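Local structure of uncharacterized protein (Escherichia coli O157:H7, 4ZV9) at residues A[43-54]-A[70-78]; A[150-158]-A[172-183]. The protein is of unknown function but belongs to the dienelactone hydrolase family of alpha/beta-hydrolases, so it is probably a hydrolase. One frame throughout, in Å; residues are numbered along the deposited sequence.

Contact 1: residues A[43-54]-A[70-78]; sequences PAVVVVHENRGL and YIALAPDGL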
loop_
_atom_site.group_PDB
_atom_site.type_symbol
_atom_site.label_atom_id
_atom_site.label_comp_id
_atom_site.label_asym_id
_atom_site.label_seq_id
_atom_site.Cartn_x
_atom_site.Cartn_y
_atom_site.Cartn_z
ATOM N N PRO A 43 8.683 -6.610 -11.681
ATOM C CA PRO A 43 8.335 -5.329 -11.053
ATOM C C PRO A 43 7.965 -5.516 -9.571
ATOM O O PRO A 43 7.619 -6.632 -9.144
ATOM C CB PRO A 43 7.109 -4.848 -11.849
ATOM C CG PRO A 43 6.964 -5.783 -13.009
ATOM C CD PRO A 43 7.647 -7.060 -12.628
ATOM N N ALA A 44 8.019 -4.438 -8.809
ATOM C CA ALA A 44 7.769 -4.491 -7.376
ATOM C C ALA A 44 6.612 -3.590 -6.918
ATOM O O ALA A 44 6.294 -2.595 -7.554
ATOM C CB ALA A 44 9.034 -4.101 -6.634
ATOM N N VAL A 45 6.013 -3.963 -5.789
ATOM C CA VAL A 45 4.952 -3.192 -5.170
ATOM C C VAL A 45 5.220 -3.115 -3.689
ATOM O O VAL A 45 5.474 -4.149 -3.040
ATOM C CB VAL A 45 3.587 -3.845 -5.380
ATOM C CG1 VAL A 45 2.507 -3.083 -4.625
ATOM C CG2 VAL A 45 3.257 -3.924 -6.862
ATOM N N VAL A 46 5.210 -1.898 -3.149
ATOM C CA VAL A 46 5.316 -1.716 -1.710
ATOM C C VAL A 46 3.869 -1.723 -1.187
ATOM O O VAL A 46 3.005 -1.033 -1.726
ATOM C CB VAL A 46 6.036 -0.406 -1.337
ATOM C CG1 VAL A 46 5.917 -0.103 0.152
ATOM C CG2 VAL A 46 7.498 -0.495 -1.745
ATOM N N VAL A 47 3.620 -2.500 -0.140
ATOM C CA VAL A 47 2.302 -2.593 0.463
ATOM C C VAL A 47 2.358 -1.966 1.850
ATOM O O VAL A 47 3.113 -2.416 2.709
ATOM C CB VAL A 47 1.856 -4.055 0.557
ATOM C CG1 VAL A 47 0.498 -4.166 1.245
ATOM C CG2 VAL A 47 1.804 -4.682 -0.817
ATOM N N VAL A 48 1.554 -0.937 2.076
ATOM C CA VAL A 48 1.574 -0.211 3.334
ATOM C C VAL A 48 0.376 -0.580 4.190
ATOM O O VAL A 48 -0.782 -0.474 3.757
ATOM C CB VAL A 48 1.560 1.309 3.118
ATOM C CG1 VAL A 48 1.752 2.030 4.448
ATOM C CG2 VAL A 48 2.630 1.721 2.121
ATOM N N HIS A 49 0.650 -0.964 5.432
ATOM C CA HIS A 49 -0.413 -1.377 6.354
ATOM C C HIS A 49 -1.302 -0.235 6.852
ATOM O O HIS A 49 -1.152 0.930 6.445
ATOM C CB HIS A 49 0.181 -2.155 7.548
ATOM C CG HIS A 49 1.231 -1.406 8.329
ATOM N ND1 HIS A 49 0.943 -0.294 9.091
ATOM C CD2 HIS A 49 2.544 -1.669 8.539
ATOM C CE1 HIS A 49 2.037 0.114 9.717
ATOM N NE2 HIS A 49 3.022 -0.706 9.401
ATOM N N GLU A 50 -2.258 -0.586 7.718
ATOM C CA GLU A 50 -3.207 0.365 8.275
ATOM C C GLU A 50 -2.604 1.043 9.527
ATOM O O GLU A 50 -1.373 1.216 9.621
ATOM C CB GLU A 50 -4.551 -0.368 8.538
ATOM C CG GLU A 50 -5.163 -0.997 7.280
ATOM C CD GLU A 50 -6.405 -1.861 7.544
ATOM O OE1 GLU A 50 -6.339 -2.742 8.409
ATOM O OE2 GLU A 50 -7.431 -1.709 6.845
ATOM N N ASN A 51 -3.435 1.386 10.503
ATOM C CA ASN A 51 -2.969 2.062 11.718
ATOM C C ASN A 51 -2.598 1.144 12.880
ATOM O O ASN A 51 -2.563 1.582 14.039
ATOM C CB ASN A 51 -4.026 3.061 12.198
ATOM C CG ASN A 51 -5.348 2.407 12.556
ATOM O OD1 ASN A 51 -5.598 1.256 12.240
ATOM N ND2 ASN A 51 -6.223 3.170 13.190
ATOM N N ARG A 52 -2.308 -0.118 12.599
ATOM C CA ARG A 52 -1.990 -1.059 13.658
ATOM C C ARG A 52 -0.877 -2.047 13.311
ATOM O O ARG A 52 -0.873 -3.172 13.801
ATOM C CB ARG A 52 -3.264 -1.783 14.082
ATOM C CG ARG A 52 -4.083 -2.371 12.940
ATOM C CD ARG A 52 -5.528 -2.128 13.242
ATOM N NE ARG A 52 -6.478 -2.888 12.431
ATOM C CZ ARG A 52 -7.261 -2.386 11.491
ATOM N NH1 ARG A 52 -7.184 -1.094 11.173
ATOM N NH2 ARG A 52 -8.118 -3.186 10.860
ATOM N N GLY A 53 0.063 -1.608 12.476
ATOM C CA GLY A 53 1.230 -2.404 12.119
ATOM C C GLY A 53 0.983 -3.528 11.123
ATOM O O GLY A 53 -0.088 -3.633 10.517
ATOM N N LEU A 54 1.988 -4.383 10.990
ATOM C CA LEU A 54 1.998 -5.440 10.013
ATOM C C LEU A 54 1.291 -6.669 10.555
ATOM O O LEU A 54 1.926 -7.529 11.162
ATOM C CB LEU A 54 3.447 -5.764 9.644
ATOM C CG LEU A 54 3.634 -6.824 8.548
ATOM C CD1 LEU A 54 2.949 -6.414 7.265
ATOM C CD2 LEU A 54 5.117 -7.060 8.310
ATOM N N TYR A 70 3.995 -10.035 -8.943
ATOM C CA TYR A 70 4.910 -8.945 -8.560
ATOM C C TYR A 70 5.673 -9.257 -7.280
ATOM O O TYR A 70 5.224 -10.083 -6.472
ATOM C CB TYR A 70 4.127 -7.659 -8.375
ATOM C CG TYR A 70 3.244 -7.352 -9.573
ATOM C CD1 TYR A 70 3.791 -6.883 -10.750
ATOM C CD2 TYR A 70 1.873 -7.587 -9.531
ATOM C CE1 TYR A 70 2.994 -6.625 -11.864
ATOM C CE2 TYR A 70 1.065 -7.334 -10.630
ATOM C CZ TYR A 70 1.632 -6.851 -11.799
ATOM O OH TYR A 70 0.836 -6.604 -12.904
ATOM N N ILE A 71 6.830 -8.622 -7.096
ATOM C CA ILE A 71 7.561 -8.749 -5.824
ATOM C C ILE A 71 6.906 -7.760 -4.877
ATOM O O ILE A 71 6.850 -6.580 -5.176
ATOM C CB ILE A 71 9.059 -8.406 -5.936
ATOM C CG1 ILE A 71 9.741 -9.379 -6.900
ATOM C CG2 ILE A 71 9.712 -8.520 -4.558
ATOM C CD1 ILE A 71 11.146 -8.977 -7.294
ATOM N N ALA A 72 6.424 -8.240 -3.733
ATOM C CA ALA A 72 5.758 -7.384 -2.772
ATOM C C ALA A 72 6.591 -7.234 -1.507
ATOM O O ALA A 72 7.151 -8.210 -1.003
ATOM C CB ALA A 72 4.394 -7.965 -2.437
ATOM N N LEU A 73 6.693 -6.005 -1.014
ATOM C CA LEU A 73 7.375 -5.735 0.242
ATOM C C LEU A 73 6.434 -4.955 1.145
ATOM O O LEU A 73 5.960 -3.878 0.769
ATOM C CB LEU A 73 8.644 -4.945 0.022
ATOM C CG LEU A 73 9.371 -4.491 1.292
ATOM C CD1 LEU A 73 9.764 -5.658 2.201
ATOM C CD2 LEU A 73 10.608 -3.703 0.926
ATOM N N ALA A 74 6.134 -5.521 2.310
ATOM C CA ALA A 74 5.269 -4.903 3.313
ATOM C C ALA A 74 6.092 -4.620 4.562
ATOM O O ALA A 74 6.358 -5.537 5.348
ATOM C CB ALA A 74 4.106 -5.832 3.648
ATOM N N PRO A 75 6.539 -3.364 4.744
ATOM C CA PRO A 75 7.339 -3.066 5.928
ATOM C C PRO A 75 6.555 -3.161 7.234
ATOM O O PRO A 75 5.325 -3.010 7.235
ATOM C CB PRO A 75 7.791 -1.610 5.680
ATOM C CG PRO A 75 7.712 -1.422 4.218
ATOM C CD PRO A 75 6.510 -2.233 3.805
ATOM N N ASP A 76 7.274 -3.343 8.339
ATOM C CA ASP A 76 6.674 -3.330 9.663
ATOM C C ASP A 76 6.924 -1.989 10.367
ATOM O O ASP A 76 8.024 -1.708 10.881
ATOM C CB ASP A 76 7.218 -4.465 10.528
ATOM C CG ASP A 76 6.446 -4.626 11.828
ATOM O OD1 ASP A 76 5.495 -3.847 12.094
ATOM O OD2 ASP A 76 6.812 -5.540 12.580
ATOM N N GLY A 77 5.880 -1.183 10.424
ATOM C CA GLY A 77 5.956 0.143 11.037
ATOM C C GLY A 77 6.095 0.126 12.545
ATOM O O GLY A 77 6.357 1.163 13.160
ATOM N N LEU A 78 5.891 -1.044 13.149
ATOM C CA LEU A 78 6.074 -1.189 14.588
ATOM C C LEU A 78 7.410 -1.813 14.941
ATOM O O LEU A 78 7.631 -2.183 16.093
ATOM C CB LEU A 78 4.944 -2.028 15.179
ATOM C CG LEU A 78 3.546 -1.421 15.034
ATOM C CD1 LEU A 78 2.518 -2.301 15.738
ATOM C CD2 LEU A 78 3.502 0.002 15.602
HETATM O O HOH W 1 3.045 -2.676 5.494
#

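Contact 2: residues A[150-158]-A[172-183]; sequences VPFYGRQAP and HFAELDTRINEG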
loop_
_atom_site.group_PDB
_atom_site.type_symbol
_atom_site.label_atom_id
_atom_site.label_comp_id
_atom_site.label_asym_id
_atom_site.label_seq_id
_atom_site.Cartn_x
_atom_site.Cartn_y
_atom_site.Cartn_z
ATOM N N VAL A 150 -1.974 3.281 -5.476
ATOM C CA VAL A 150 -3.345 2.823 -5.294
ATOM C C VAL A 150 -3.781 2.959 -3.830
ATOM O O VAL A 150 -3.674 2.011 -3.050
ATOM C CB VAL A 150 -3.509 1.365 -5.771
ATOM C CG1 VAL A 150 -4.965 0.943 -5.736
ATOM C CG2 VAL A 150 -2.956 1.195 -7.176
ATOM N N PRO A 151 -4.237 4.161 -3.439
ATOM C CA PRO A 151 -4.705 4.341 -2.073
ATOM C C PRO A 151 -6.125 3.822 -1.841
ATOM O O PRO A 151 -7.042 4.173 -2.596
ATOM C CB PRO A 151 -4.685 5.862 -1.893
ATOM C CG PRO A 151 -4.818 6.408 -3.275
ATOM C CD PRO A 151 -4.041 5.449 -4.125
ATOM N N PHE A 152 -6.287 2.965 -0.826
ATOM C CA PHE A 152 -7.607 2.535 -0.390
ATOM C C PHE A 152 -8.020 3.399 0.807
ATOM O O PHE A 152 -7.339 3.401 1.855
ATOM C CB PHE A 152 -7.617 1.091 0.057
ATOM C CG PHE A 152 -7.598 0.079 -1.052
ATOM C CD1 PHE A 152 -6.443 -0.172 -1.766
ATOM C CD2 PHE A 152 -8.704 -0.721 -1.284
ATOM C CE1 PHE A 152 -6.410 -1.155 -2.742
ATOM C CE2 PHE A 152 -8.682 -1.699 -2.255
ATOM C CZ PHE A 152 -7.531 -1.911 -2.995
ATOM N N TYR A 153 -9.147 4.095 0.662
ATOM C CA TYR A 153 -9.749 4.916 1.726
ATOM C C TYR A 153 -8.733 5.524 2.668
ATOM O O TYR A 153 -8.755 5.277 3.870
ATOM C CB TYR A 153 -10.859 4.149 2.480
ATOM C CG TYR A 153 -10.633 2.656 2.592
ATOM C CD1 TYR A 153 -9.768 2.119 3.542
ATOM C CD2 TYR A 153 -11.336 1.784 1.777
ATOM C CE1 TYR A 153 -9.600 0.743 3.662
ATOM C CE2 TYR A 153 -11.169 0.422 1.878
ATOM C CZ TYR A 153 -10.304 -0.098 2.820
ATOM O OH TYR A 153 -10.151 -1.454 2.874
ATOM N N GLY A 154 -7.872 6.363 2.098
ATOM C CA GLY A 154 -6.819 7.052 2.845
ATOM C C GLY A 154 -6.774 8.541 2.626
ATOM O O GLY A 154 -7.396 9.072 1.694
ATOM N N ARG A 155 -6.047 9.219 3.509
ATOM C CA ARG A 155 -5.894 10.677 3.436
ATOM C C ARG A 155 -5.391 11.143 2.070
ATOM O O ARG A 155 -4.484 10.568 1.488
ATOM C CB ARG A 155 -4.941 11.213 4.505
ATOM C CG ARG A 155 -5.657 11.768 5.732
ATOM C CD ARG A 155 -4.693 12.105 6.875
ATOM N NE ARG A 155 -3.507 12.786 6.382
ATOM C CZ ARG A 155 -2.421 13.030 7.109
ATOM N NH1 ARG A 155 -2.340 12.639 8.379
ATOM N NH2 ARG A 155 -1.402 13.666 6.552
ATOM N N GLN A 156 -5.967 12.235 1.606
ATOM C CA GLN A 156 -5.640 12.804 0.311
ATOM C C GLN A 156 -4.246 13.442 0.352
ATOM O O GLN A 156 -3.700 13.678 1.420
ATOM C CB GLN A 156 -6.665 13.892 -0.032
ATOM C CG GLN A 156 -8.111 13.583 0.340
ATOM C CD GLN A 156 -8.682 12.331 -0.301
ATOM O OE1 GLN A 156 -8.070 11.714 -1.168
ATOM N NE2 GLN A 156 -9.890 11.971 0.111
ATOM N N ALA A 157 -3.659 13.684 -0.816
ATOM C CA ALA A 157 -2.395 14.407 -0.896
ATOM C C ALA A 157 -2.705 15.872 -0.590
ATOM O O ALA A 157 -3.818 16.321 -0.850
ATOM C CB ALA A 157 -1.809 14.297 -2.297
ATOM N N PRO A 158 -1.739 16.617 -0.032
ATOM C CA PRO A 158 -1.958 18.044 0.188
ATOM C C PRO A 158 -2.204 18.765 -1.155
ATOM O O PRO A 158 -1.447 18.559 -2.109
ATOM C CB PRO A 158 -0.642 18.506 0.827
ATOM C CG PRO A 158 -0.039 17.286 1.414
ATOM C CD PRO A 158 -0.440 16.160 0.502
ATOM N N HIS A 172 -9.623 4.262 -4.292
ATOM C CA HIS A 172 -10.833 3.555 -3.860
ATOM C C HIS A 172 -11.399 4.229 -2.614
ATOM O O HIS A 172 -10.704 4.346 -1.589
ATOM C CB HIS A 172 -10.515 2.105 -3.521
ATOM C CG HIS A 172 -9.834 1.355 -4.617
ATOM N ND1 HIS A 172 -10.498 0.919 -5.747
ATOM C CD2 HIS A 172 -8.553 0.933 -4.745
ATOM C CE1 HIS A 172 -9.650 0.273 -6.528
ATOM N NE2 HIS A 172 -8.465 0.259 -5.938
ATOM N N PHE A 173 -12.653 4.660 -2.688
ATOM C CA PHE A 173 -13.318 5.303 -1.558
ATOM C C PHE A 173 -14.589 4.550 -1.183
ATOM O O PHE A 173 -15.264 3.998 -2.045
ATOM C CB PHE A 173 -13.696 6.741 -1.895
ATOM C CG PHE A 173 -12.527 7.634 -2.182
ATOM C CD1 PHE A 173 -11.648 7.997 -1.171
ATOM C CD2 PHE A 173 -12.343 8.166 -3.448
ATOM C CE1 PHE A 173 -10.580 8.838 -1.426
ATOM C CE2 PHE A 173 -11.287 9.022 -3.704
ATOM C CZ PHE A 173 -10.407 9.364 -2.696
ATOM N N ALA A 174 -14.908 4.542 0.107
ATOM C CA ALA A 174 -16.141 3.935 0.592
ATOM C C ALA A 174 -17.181 5.042 0.755
ATOM O O ALA A 174 -16.884 6.090 1.330
ATOM C CB ALA A 174 -15.894 3.244 1.911
ATOM N N GLU A 175 -18.390 4.816 0.256
ATOM C CA GLU A 175 -19.461 5.835 0.330
ATOM C C GLU A 175 -19.716 6.377 1.736
ATOM O O GLU A 175 -19.855 7.586 1.923
ATOM C CB GLU A 175 -20.777 5.284 -0.203
ATOM C CG GLU A 175 -21.873 6.345 -0.267
ATOM C CD GLU A 175 -23.250 5.800 -0.598
ATOM O OE1 GLU A 175 -23.448 4.565 -0.630
ATOM O OE2 GLU A 175 -24.156 6.627 -0.799
ATOM N N LEU A 176 -19.746 5.490 2.727
ATOM C CA LEU A 176 -20.045 5.893 4.099
ATOM C C LEU A 176 -18.868 6.525 4.864
ATOM O O LEU A 176 -19.058 7.059 5.960
ATOM C CB LEU A 176 -20.583 4.690 4.880
ATOM C CG LEU A 176 -21.809 3.976 4.289
ATOM C CD1 LEU A 176 -22.181 2.754 5.119
ATOM C CD2 LEU A 176 -22.996 4.914 4.178
ATOM N N ASP A 177 -17.675 6.504 4.284
ATOM C CA ASP A 177 -16.454 7.030 4.921
ATOM C C ASP A 177 -16.351 8.553 4.748
ATOM O O ASP A 177 -15.452 9.067 4.052
ATOM C CB ASP A 177 -15.244 6.324 4.299
ATOM C CG ASP A 177 -13.924 6.653 4.980
ATOM O OD1 ASP A 177 -13.919 7.153 6.117
ATOM O OD2 ASP A 177 -12.865 6.364 4.381
ATOM N N THR A 178 -17.224 9.263 5.456
ATOM C CA THR A 178 -17.341 10.707 5.324
ATOM C C THR A 178 -16.094 11.506 5.682
ATOM O O THR A 178 -15.824 12.501 5.023
ATOM C CB THR A 178 -18.515 11.254 6.149
ATOM O OG1 THR A 178 -18.340 10.879 7.516
ATOM C CG2 THR A 178 -19.846 10.706 5.624
ATOM N N ARG A 179 -15.321 11.073 6.683
ATOM C CA ARG A 179 -14.096 11.799 7.069
ATOM C C ARG A 179 -13.078 11.869 5.932
ATOM O O ARG A 179 -12.497 12.917 5.683
ATOM C CB ARG A 179 -13.437 11.199 8.313
ATOM C CG ARG A 179 -14.206 11.412 9.599
ATOM C CD ARG A 179 -13.497 10.802 10.808
ATOM N NE ARG A 179 -14.175 11.001 12.088
ATOM C CZ ARG A 179 -13.991 12.044 12.899
ATOM N NH1 ARG A 179 -13.169 13.046 12.577
ATOM N NH2 ARG A 179 -14.660 12.102 14.041
ATOM N N ILE A 180 -12.881 10.769 5.220
ATOM C CA ILE A 180 -11.952 10.759 4.081
ATOM C C ILE A 180 -12.553 11.416 2.857
ATOM O O ILE A 180 -11.902 12.226 2.180
ATOM C CB ILE A 180 -11.554 9.319 3.717
ATOM C CG1 ILE A 180 -10.659 8.736 4.800
ATOM C CG2 ILE A 180 -10.884 9.242 2.356
ATOM C CD1 ILE A 180 -9.391 9.515 5.067
ATOM N N ASN A 181 -13.801 11.074 2.571
ATOM C CA ASN A 181 -14.495 11.639 1.408
ATOM C C ASN A 181 -14.586 13.161 1.414
ATOM O O ASN A 181 -14.640 13.778 0.354
ATOM C CB ASN A 181 -15.896 11.031 1.284
ATOM C CG ASN A 181 -15.866 9.532 1.034
ATOM O OD1 ASN A 181 -14.810 8.952 0.763
ATOM N ND2 ASN A 181 -17.030 8.901 1.096
ATOM N N GLU A 182 -14.618 13.764 2.599
ATOM C CA GLU A 182 -14.695 15.229 2.738
ATOM C C GLU A 182 -13.606 15.929 1.954
ATOM O O GLU A 182 -13.831 16.988 1.397
ATOM C CB GLU A 182 -14.467 15.619 4.202
ATOM C CG GLU A 182 -15.223 16.840 4.673
ATOM C CD GLU A 182 -15.074 17.044 6.172
ATOM O OE1 GLU A 182 -14.349 16.247 6.820
ATOM O OE2 GLU A 182 -15.706 17.981 6.704
ATOM N N GLY A 183 -12.413 15.345 1.960
ATOM C CA GLY A 183 -11.272 15.936 1.268
ATOM C C GLY A 183 -11.110 15.567 -0.199
ATOM O O GLY A 183 -10.288 16.158 -0.901
#

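Contact 1: residues A[43-54]-A[70-78]
Ile-71 N to Pro-43 O (3.0 Å), Val-45 N to Ile-71 O, Leu-73 N to Val-45 O and Val-47 N to Leu-73 O (2.9 Å) form a ladder of backbone hydrogen bonds between strands 43-48 and 71-75. Pro-75 has no N-H to offer Val-47 O; a water donates to Val-47 O and Pro-75 O instead.

Apolar side chains alternate. Beta-branched Val-45 and small Ala-72 share one face with Val-65 of helix 56-67, and Val-45 CG2 meets Tyr-70 CB at 4.1 Å. Ala-44, Val-46, Ile-71 and Leu-73 point to the other, the last two reaching Leu-32 of strand 28-35. Leu-54 CD1 packs on Ala-74 CB (3.8 Å). With helix 56-67 the strands form a beta-alpha-beta unit, whose crossover sets them parallel in the central sheet of the alpha/beta-hydrolase fold.

Past strand 43-48, a chi1 of 57° carries the His-49 ring across to Gly-77, where NE2 accepts a bent hydrogen bond (141°) from Gly-77 N at 3.1 Å; ND1 donates to Glu-50 O, fixing the ring's rotation. Gly-53 CA, at positive phi (76°), sits over one ring face; Leu-78 CD1 leaves no room there for a side chain, nor does His-49 NE2 at Gly-77.

Contact 2: residues A[150-158]-A[172-183]
His-172 lays CD2 over the centre of one face of the Phe-152 ring, 3.4 Å above its plane. The pair is oblique, with planes at 36°, and Val-150 CG1 comes to the imidazole edge, 3.6 Å from His-172 NE2. His-172 ND1 and NE2 are hydrogen-bonded to Tyr-203 OH and Thr-230 OG1, which lets a polar ring lie buried here. In the backbone, hydrogen bonds from His-172 N to Pro-151 O (3.1 Å) and from Tyr-153 N to His-172 O (2.7 Å) flank Phe-152, making a single bridge between Phe-152 and His-172.

Further along, Gln-156 folds back at chi2 (-59°), which brings its amide to the helix: NE2 donates to Ile-180 O at 2.9 Å from above the carbonyl plane, a bent bond of 138°. Gly-183 N reaches the same oxygen from the opposite face. The amide also meets the Phe-173 ring, its plane steeply inclined. Branched Ile-180 packs against the turning chain, CG2 against Gly-154 O at 3.6 Å.

Asp-177 OD2 touches Tyr-153 CB and is hydrogen-bonded to His-208 ND1. An aspartate placed just after a strand and paired with a later histidine is consistent with the acid-histidine pair of the alpha/beta-hydrolase catalytic triad.

The chain completes contact 1 before it enters contact 2, and their centres lie 19 Å apart; the nearest atoms, about 5 Å apart, do not touch. The six-stranded mixed sheet relates them. Strands 71-75 and 42-48 lie side by side within it, strand 123-128 comes next, and strand 148-151 is the last on that side; the single bridge of contact 2 continues it to strands 169-174 and 198-203. Strand 123-128 thus connects the two contacts, bonding through its backbone to 43-54 and to 150-158. Phe-129, just beyond it, touches both Glu-50 and Phe-152, so loops from both contacts gather at the same end of the sheet, where alpha/beta-hydrolases carry their active sites.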